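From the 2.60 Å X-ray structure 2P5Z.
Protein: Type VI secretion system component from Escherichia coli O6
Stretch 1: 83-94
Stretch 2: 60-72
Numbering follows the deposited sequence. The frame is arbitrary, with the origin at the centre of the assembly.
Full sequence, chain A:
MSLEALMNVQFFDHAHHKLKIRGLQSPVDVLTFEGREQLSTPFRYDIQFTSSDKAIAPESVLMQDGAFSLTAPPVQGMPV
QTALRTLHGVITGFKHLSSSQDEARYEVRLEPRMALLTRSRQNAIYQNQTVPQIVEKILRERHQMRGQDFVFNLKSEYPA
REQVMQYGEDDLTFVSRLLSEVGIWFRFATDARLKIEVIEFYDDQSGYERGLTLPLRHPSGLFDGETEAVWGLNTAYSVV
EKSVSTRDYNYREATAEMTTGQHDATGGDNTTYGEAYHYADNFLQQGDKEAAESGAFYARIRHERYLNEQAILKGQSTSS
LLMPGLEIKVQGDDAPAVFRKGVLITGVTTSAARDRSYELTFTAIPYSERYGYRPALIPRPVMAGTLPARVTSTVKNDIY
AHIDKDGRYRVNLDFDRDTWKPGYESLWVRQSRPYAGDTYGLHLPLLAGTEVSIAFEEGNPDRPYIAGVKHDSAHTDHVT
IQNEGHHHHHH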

ATOM      1  N   ALA A  83      27.058  29.311  -9.395  1.00 76.58           N
ATOM      2  CA  ALA A  83      27.778  29.080 -10.636  1.00 74.41           C
ATOM      3  C   ALA A  83      28.306  27.647 -10.713  1.00 71.29           C
ATOM      4  O   ALA A  83      28.825  27.236 -11.749  1.00 73.16           O
ATOM      5  CB  ALA A  83      28.936  30.098 -10.789  1.00 75.10           C
ATOM      6  N   LEU A  84      28.179  26.891  -9.627  1.00 67.47           N
ATOM      7  CA  LEU A  84      28.765  25.549  -9.569  1.00 68.18           C
ATOM      8  C   LEU A  84      27.919  24.478 -10.258  1.00 67.30           C
ATOM      9  O   LEU A  84      28.454  23.646 -10.993  1.00 68.52           O
ATOM     10  CB  LEU A  84      29.086  25.150  -8.120  1.00 70.99           C
ATOM     11  CG  LEU A  84      30.552  25.087  -7.634  1.00 71.96           C
ATOM     12  CD1 LEU A  84      31.552  25.915  -8.461  1.00 71.26           C
ATOM     13  CD2 LEU A  84      30.638  25.437  -6.151  1.00 72.18           C
ATOM     14  N   ARG A  85      26.608  24.511 -10.013  1.00 65.60           N
ATOM     15  CA  ARG A  85      25.639  23.586 -10.611  1.00 59.99           C
ATOM     16  C   ARG A  85      24.251  24.206 -10.517  1.00 58.06           C
ATOM     17  O   ARG A  85      23.899  24.763  -9.480  1.00 57.00           O
ATOM     18  CB  ARG A  85      25.641  22.234  -9.888  1.00 58.53           C
ATOM     19  CG  ARG A  85      24.743  21.206 -10.544  1.00 59.73           C
ATOM     20  CD  ARG A  85      25.111  19.774 -10.183  1.00 62.73           C
ATOM     21  NE  ARG A  85      24.599  19.327  -8.888  1.00 63.27           N
ATOM     22  CZ  ARG A  85      23.363  18.881  -8.669  1.00 64.72           C
ATOM     23  NH1 ARG A  85      23.019  18.486  -7.450  1.00 63.68           N
ATOM     24  NH2 ARG A  85      22.465  18.825  -9.656  1.00 63.62           N
ATOM     25  N   THR A  86      23.467  24.093 -11.590  1.00 55.13           N
ATOM     26  CA  THR A  86      22.113  24.622 -11.616  1.00 55.06           C
ATOM     27  C   THR A  86      21.059  23.542 -11.930  1.00 55.86           C
ATOM     28  O   THR A  86      21.276  22.677 -12.782  1.00 58.31           O
ATOM     29  CB  THR A  86      21.987  25.744 -12.665  1.00 55.82           C
ATOM     30  OG1 THR A  86      23.240  26.412 -12.795  1.00 58.91           O
ATOM     31  CG2 THR A  86      20.932  26.760 -12.262  1.00 56.74           C
ATOM     32  N   LEU A  87      19.919  23.601 -11.249  1.00 50.85           N
ATOM     33  CA  LEU A  87      18.776  22.786 -11.614  1.00 48.98           C
ATOM     34  C   LEU A  87      17.729  23.628 -12.339  1.00 49.46           C
ATOM     35  O   LEU A  87      17.193  24.582 -11.772  1.00 50.34           O
ATOM     36  CB  LEU A  87      18.133  22.141 -10.382  1.00 50.23           C
ATOM     37  CG  LEU A  87      18.757  20.869  -9.801  1.00 51.47           C
ATOM     38  CD1 LEU A  87      19.379  20.033 -10.894  1.00 51.59           C
ATOM     39  CD2 LEU A  87      19.797  21.207  -8.745  1.00 52.80           C
ATOM     40  N   HIS A  88      17.423  23.271 -13.584  1.00 47.82           N
ATOM     41  CA  HIS A  88      16.359  23.971 -14.317  1.00 45.91           C
ATOM     42  C   HIS A  88      15.058  23.175 -14.330  1.00 44.67           C
ATOM     43  O   HIS A  88      15.059  21.937 -14.468  1.00 44.13           O
ATOM     44  CB  HIS A  88      16.787  24.257 -15.742  1.00 46.29           C
ATOM     45  CG  HIS A  88      17.917  25.230 -15.853  1.00 47.50           C
ATOM     46  ND1 HIS A  88      17.727  26.595 -15.822  1.00 48.07           N
ATOM     47  CD2 HIS A  88      19.249  25.036 -16.013  1.00 49.70           C
ATOM     48  CE1 HIS A  88      18.895  27.202 -15.959  1.00 50.17           C
ATOM     49  NE2 HIS A  88      19.836  26.280 -16.074  1.00 52.12           N
ATOM     50  N   GLY A  89      13.948  23.884 -14.185  1.00 37.50           N
ATOM     51  CA  GLY A  89      12.682  23.235 -14.111  1.00 34.50           C
ATOM     52  C   GLY A  89      11.520  24.180 -13.955  1.00 37.73           C
ATOM     53  O   GLY A  89      11.649  25.366 -14.257  1.00 37.40           O
ATOM     54  N   VAL A  90      10.382  23.638 -13.502  1.00 35.21           N
ATOM     55  CA  VAL A  90       9.161  24.402 -13.272  1.00 38.15           C
ATOM     56  C   VAL A  90       8.757  24.320 -11.816  1.00 40.66           C
ATOM     57  O   VAL A  90       9.083  23.365 -11.100  1.00 41.87           O
ATOM     58  CB  VAL A  90       7.906  23.839 -14.042  1.00 37.74           C
ATOM     59  CG1 VAL A  90       7.542  24.701 -15.209  1.00 39.63           C
ATOM     60  CG2 VAL A  90       8.108  22.407 -14.441  1.00 37.93           C
ATOM     61  N   ILE A  91       7.974  25.304 -11.417  1.00 38.61           N
ATOM     62  CA  ILE A  91       7.467  25.387 -10.087  1.00 38.41           C
ATOM     63  C   ILE A  91       6.128  24.693 -10.049  1.00 41.43           C
ATOM     64  O   ILE A  91       5.164  25.114 -10.700  1.00 42.18           O
ATOM     65  CB  ILE A  91       7.340  26.859  -9.640  1.00 38.65           C
ATOM     66  CG1 ILE A  91       8.720  27.520  -9.616  1.00 38.03           C
ATOM     67  CG2 ILE A  91       6.674  26.960  -8.282  1.00 35.10           C
ATOM     68  CD1 ILE A  91       9.780  26.730  -8.865  1.00 37.11           C
ATOM     69  N   THR A  92       6.084  23.633  -9.257  1.00 43.97           N
ATOM     70  CA  THR A  92       4.950  22.721  -9.175  1.00 45.68           C
ATOM     71  C   THR A  92       4.040  23.034  -7.991  1.00 45.31           C
ATOM     72  O   THR A  92       2.833  22.834  -8.046  1.00 48.39           O
ATOM     73  CB  THR A  92       5.509  21.313  -9.061  1.00 46.05           C
ATOM     74  OG1 THR A  92       5.763  20.832 -10.382  1.00 50.32           O
ATOM     75  CG2 THR A  92       4.577  20.381  -8.324  1.00 52.89           C
ATOM     76  N   GLY A  93       4.625  23.553  -6.919  1.00 45.70           N
ATOM     77  CA  GLY A  93       3.893  23.754  -5.683  1.00 36.73           C
ATOM     78  C   GLY A  93       4.324  25.035  -5.016  1.00 37.69           C
ATOM     79  O   GLY A  93       5.460  25.480  -5.166  1.00 38.24           O
ATOM     80  N   PHE A  94       3.422  25.630  -4.264  1.00 33.11           N
ATOM     81  CA  PHE A  94       3.734  26.871  -3.632  1.00 38.97           C
ATOM     82  C   PHE A  94       3.074  26.874  -2.284  1.00 43.60           C
ATOM     83  O   PHE A  94       1.895  26.519  -2.158  1.00 47.51           O
ATOM     84  CB  PHE A  94       3.239  28.045  -4.482  1.00 37.52           C
ATOM     85  CG  PHE A  94       3.231  29.359  -3.762  1.00 36.97           C
ATOM     86  CD1 PHE A  94       4.421  30.028  -3.499  1.00 37.12           C
ATOM     87  CD2 PHE A  94       2.034  29.930  -3.347  1.00 38.97           C
ATOM     88  CE1 PHE A  94       4.416  31.234  -2.834  1.00 35.27           C
ATOM     89  CE2 PHE A  94       2.015  31.154  -2.686  1.00 37.19           C
ATOM     90  CZ  PHE A  94       3.211  31.805  -2.436  1.00 37.05           C
TER
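Stretch 2, residues 60-72: SVLMQDGAFSLTA

Stretch 2 runs antiparallel to stretch 1 as its β-neighbour: the strand that begins at D65 lies along the strand that runs through T86 to F94, with 124° between their N-to-C directions, the axes closing to 4.4 Å. Before it, V61 to Q64 form a type II turn, with M63 at phi 71°, psi -6° and Q64 N bonded to V61 O at 3.2 Å.

The ladder sets the register. L87 and F68 bond each other both ways, L87 N to F68 O at 2.8 Å and F68 N to L87 O at 3.0 Å. G89 and G66 repeat the pattern, G66 N to G89 O at 2.8 Å and G89 N to G66 O at 3.1 Å. Between these pairs H88 faces A67, CA to CA 4.7 Å; beyond L87–F68, T86 faces S69, CA to CA 4.3 Å. Their side chains share one face of the sheet, where T86 CG2 rests 3.4 Å from S69 OG and H88 ND1 lies 3.9 Å from A67 CB.

The hollow comes from glycine. On the face carrying L87 and F68, the G89–G66 pair puts out no side chains, and I91 CD1 reaches to 4.5 Å from G66 CA. A CB on G66 would sit 3.0 Å from I91 CD1, so the bare backbone leaves that methyl space.

The turn then extends the grip past the strand's start: I91 N bonds Q64 O at 3.0 Å, and M63 N bonds I91 O at 2.9 Å. I91, the residue most covered by stretch 2, packs CG2 against V61 CG1 at 3.6 Å, and F94 CD1 meets the same V61 CG1 at 3.7 Å. L62 CD2 settles 3.7 Å from G93 CA and 4.0 Å from F94 CB.

At the far end L70 O accepts from both L84 N, 2.8 Å, and A83 N, 2.9 Å, while L84 CD1 touches A72 CB at 3.9 Å.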

ATOM      1  N   SER A  60       1.507  33.969  -9.462  1.00 54.65           N
ATOM      2  CA  SER A  60       2.790  34.559  -9.881  1.00 52.39           C
ATOM      3  C   SER A  60       3.903  33.528  -9.951  1.00 50.24           C
ATOM      4  O   SER A  60       4.998  33.827 -10.414  1.00 48.32           O
ATOM      5  CB  SER A  60       3.235  35.652  -8.906  1.00 49.19           C
ATOM      6  OG  SER A  60       2.126  36.384  -8.433  1.00 53.29           O
ATOM      7  N   VAL A  61       3.638  32.320  -9.471  1.00 49.48           N
ATOM      8  CA  VAL A  61       4.720  31.394  -9.192  1.00 48.47           C
ATOM      9  C   VAL A  61       4.482  30.013  -9.816  1.00 46.11           C
ATOM     10  O   VAL A  61       5.387  29.466 -10.449  1.00 44.69           O
ATOM     11  CB  VAL A  61       5.033  31.401  -7.651  1.00 49.68           C
ATOM     12  CG1 VAL A  61       5.405  30.072  -7.114  1.00 50.81           C
ATOM     13  CG2 VAL A  61       6.140  32.379  -7.355  1.00 52.88           C
ATOM     14  N   LEU A  62       3.266  29.479  -9.673  1.00 41.15           N
ATOM     15  CA  LEU A  62       2.914  28.149 -10.207  1.00 40.44           C
ATOM     16  C   LEU A  62       3.013  28.087 -11.712  1.00 42.01           C
ATOM     17  O   LEU A  62       2.556  28.987 -12.400  1.00 49.75           O
ATOM     18  CB  LEU A  62       1.500  27.752  -9.802  1.00 38.39           C
ATOM     19  CG  LEU A  62       1.318  27.431  -8.319  1.00 38.09           C
ATOM     20  CD1 LEU A  62      -0.176  27.233  -7.998  1.00 35.52           C
ATOM     21  CD2 LEU A  62       2.190  26.219  -7.929  1.00 30.12           C
ATOM     22  N   MET A  63       3.647  27.026 -12.196  1.00 40.10           N
ATOM     23  CA  MET A  63       3.929  26.790 -13.611  1.00 39.31           C
ATOM     24  C   MET A  63       4.998  27.706 -14.247  1.00 41.53           C
ATOM     25  O   MET A  63       5.429  27.456 -15.371  1.00 44.83           O
ATOM     26  CB  MET A  63       2.637  26.625 -14.448  1.00 41.66           C
ATOM     27  CG  MET A  63       1.815  25.340 -14.073  1.00 44.06           C
ATOM     28  SD  MET A  63       2.714  23.787 -14.447  1.00 43.81           S
ATOM     29  CE  MET A  63       2.679  23.836 -16.232  1.00 51.95           C
ATOM     30  N   GLN A  64       5.487  28.705 -13.514  1.00 42.22           N
ATOM     31  CA  GLN A  64       6.686  29.468 -13.940  1.00 41.83           C
ATOM     32  C   GLN A  64       7.992  28.683 -13.929  1.00 40.40           C
ATOM     33  O   GLN A  64       8.148  27.747 -13.159  1.00 45.02           O
ATOM     34  CB  GLN A  64       6.878  30.710 -13.073  1.00 43.66           C
ATOM     35  CG  GLN A  64       5.756  31.729 -13.177  1.00 46.50           C
ATOM     36  CD  GLN A  64       5.585  32.207 -14.592  1.00 47.13           C
ATOM     37  OE1 GLN A  64       6.558  32.368 -15.336  1.00 54.91           O
ATOM     38  NE2 GLN A  64       4.358  32.404 -14.989  1.00 48.30           N
ATOM     39  N   ASP A  65       8.927  29.095 -14.782  1.00 43.14           N
ATOM     40  CA  ASP A  65      10.277  28.534 -14.842  1.00 44.85           C
ATOM     41  C   ASP A  65      11.050  28.880 -13.591  1.00 45.60           C
ATOM     42  O   ASP A  65      10.891  29.958 -13.030  1.00 45.15           O
ATOM     43  CB  ASP A  65      11.072  29.131 -15.999  1.00 51.72           C
ATOM     44  CG  ASP A  65      10.695  28.550 -17.337  1.00 58.40           C
ATOM     45  OD1 ASP A  65       9.686  27.823 -17.414  1.00 63.05           O
ATOM     46  OD2 ASP A  65      11.408  28.834 -18.324  1.00 61.79           O
ATOM     47  N   GLY A  66      11.923  27.977 -13.184  1.00 40.85           N
ATOM     48  CA  GLY A  66      12.668  28.174 -11.979  1.00 40.70           C
ATOM     49  C   GLY A  66      14.064  27.660 -12.204  1.00 43.86           C
ATOM     50  O   GLY A  66      14.258  26.664 -12.903  1.00 40.29           O
ATOM     51  N   ALA A  67      15.039  28.339 -11.609  1.00 41.34           N
ATOM     52  CA  ALA A  67      16.409  27.881 -11.675  1.00 40.93           C
ATOM     53  C   ALA A  67      16.978  27.931 -10.264  1.00 45.12           C
ATOM     54  O   ALA A  67      16.792  28.927  -9.559  1.00 49.35           O
ATOM     55  CB  ALA A  67      17.193  28.756 -12.583  1.00 37.52           C
ATOM     56  N   PHE A  68      17.644  26.859  -9.848  1.00 39.81           N
ATOM     57  CA  PHE A  68      18.191  26.802  -8.518  1.00 43.49           C
ATOM     58  C   PHE A  68      19.668  26.496  -8.609  1.00 48.28           C
ATOM     59  O   PHE A  68      20.038  25.482  -9.190  1.00 48.28           O
ATOM     60  CB  PHE A  68      17.481  25.749  -7.687  1.00 44.46           C
ATOM     61  CG  PHE A  68      17.999  25.643  -6.284  1.00 48.38           C
ATOM     62  CD1 PHE A  68      17.740  26.650  -5.358  1.00 46.59           C
ATOM     63  CD2 PHE A  68      18.751  24.548  -5.890  1.00 47.34           C
ATOM     64  CE1 PHE A  68      18.202  26.563  -4.075  1.00 41.61           C
ATOM     65  CE2 PHE A  68      19.221  24.457  -4.604  1.00 48.45           C
ATOM     66  CZ  PHE A  68      18.945  25.471  -3.694  1.00 44.89           C
ATOM     67  N   SER A  69      20.510  27.361  -8.039  1.00 49.49           N
ATOM     68  CA  SER A  69      21.958  27.213  -8.202  1.00 56.90           C
ATOM     69  C   SER A  69      22.702  27.090  -6.896  1.00 59.43           C
ATOM     70  O   SER A  69      22.260  27.601  -5.881  1.00 61.26           O
ATOM     71  CB  SER A  69      22.553  28.398  -8.965  1.00 57.17           C
ATOM     72  OG  SER A  69      21.596  28.999  -9.806  1.00 58.82           O
ATOM     73  N   LEU A  70      23.835  26.406  -6.940  1.00 69.89           N
ATOM     74  CA  LEU A  70      24.838  26.490  -5.883  1.00 74.60           C
ATOM     75  C   LEU A  70      25.911  27.479  -6.336  1.00 77.82           C
ATOM     76  O   LEU A  70      26.551  27.281  -7.370  1.00 78.12           O
ATOM     77  CB  LEU A  70      25.437  25.112  -5.618  1.00 77.21           C
ATOM     78  CG  LEU A  70      26.441  24.771  -4.501  1.00 80.10           C
ATOM     79  CD1 LEU A  70      26.774  25.872  -3.458  1.00 83.26           C
ATOM     80  CD2 LEU A  70      25.936  23.509  -3.798  1.00 84.26           C
ATOM     81  N   THR A  71      26.088  28.543  -5.552  1.00 84.76           N
ATOM     82  CA  THR A  71      26.996  29.656  -5.875  1.00 89.96           C
ATOM     83  C   THR A  71      28.449  29.354  -5.456  1.00 89.99           C
ATOM     84  O   THR A  71      28.690  28.682  -4.446  1.00 88.55           O
ATOM     85  CB  THR A  71      26.490  30.980  -5.222  1.00 92.65           C
ATOM     86  OG1 THR A  71      25.056  31.020  -5.277  1.00 93.68           O
ATOM     87  CG2 THR A  71      27.056  32.224  -5.929  1.00 93.28           C
ATOM     88  N   ALA A  72      29.405  29.830  -6.256  1.00 91.35           N
ATOM     89  CA  ALA A  72      30.828  29.606  -5.999  1.00 93.35           C
ATOM     90  C   ALA A  72      31.388  30.630  -5.014  1.00 93.69           C
ATOM     91  O   ALA A  72      31.089  30.591  -3.817  1.00 93.55           O
ATOM     92  CB  ALA A  72      31.617  29.636  -7.310  1.00 92.73           C
TER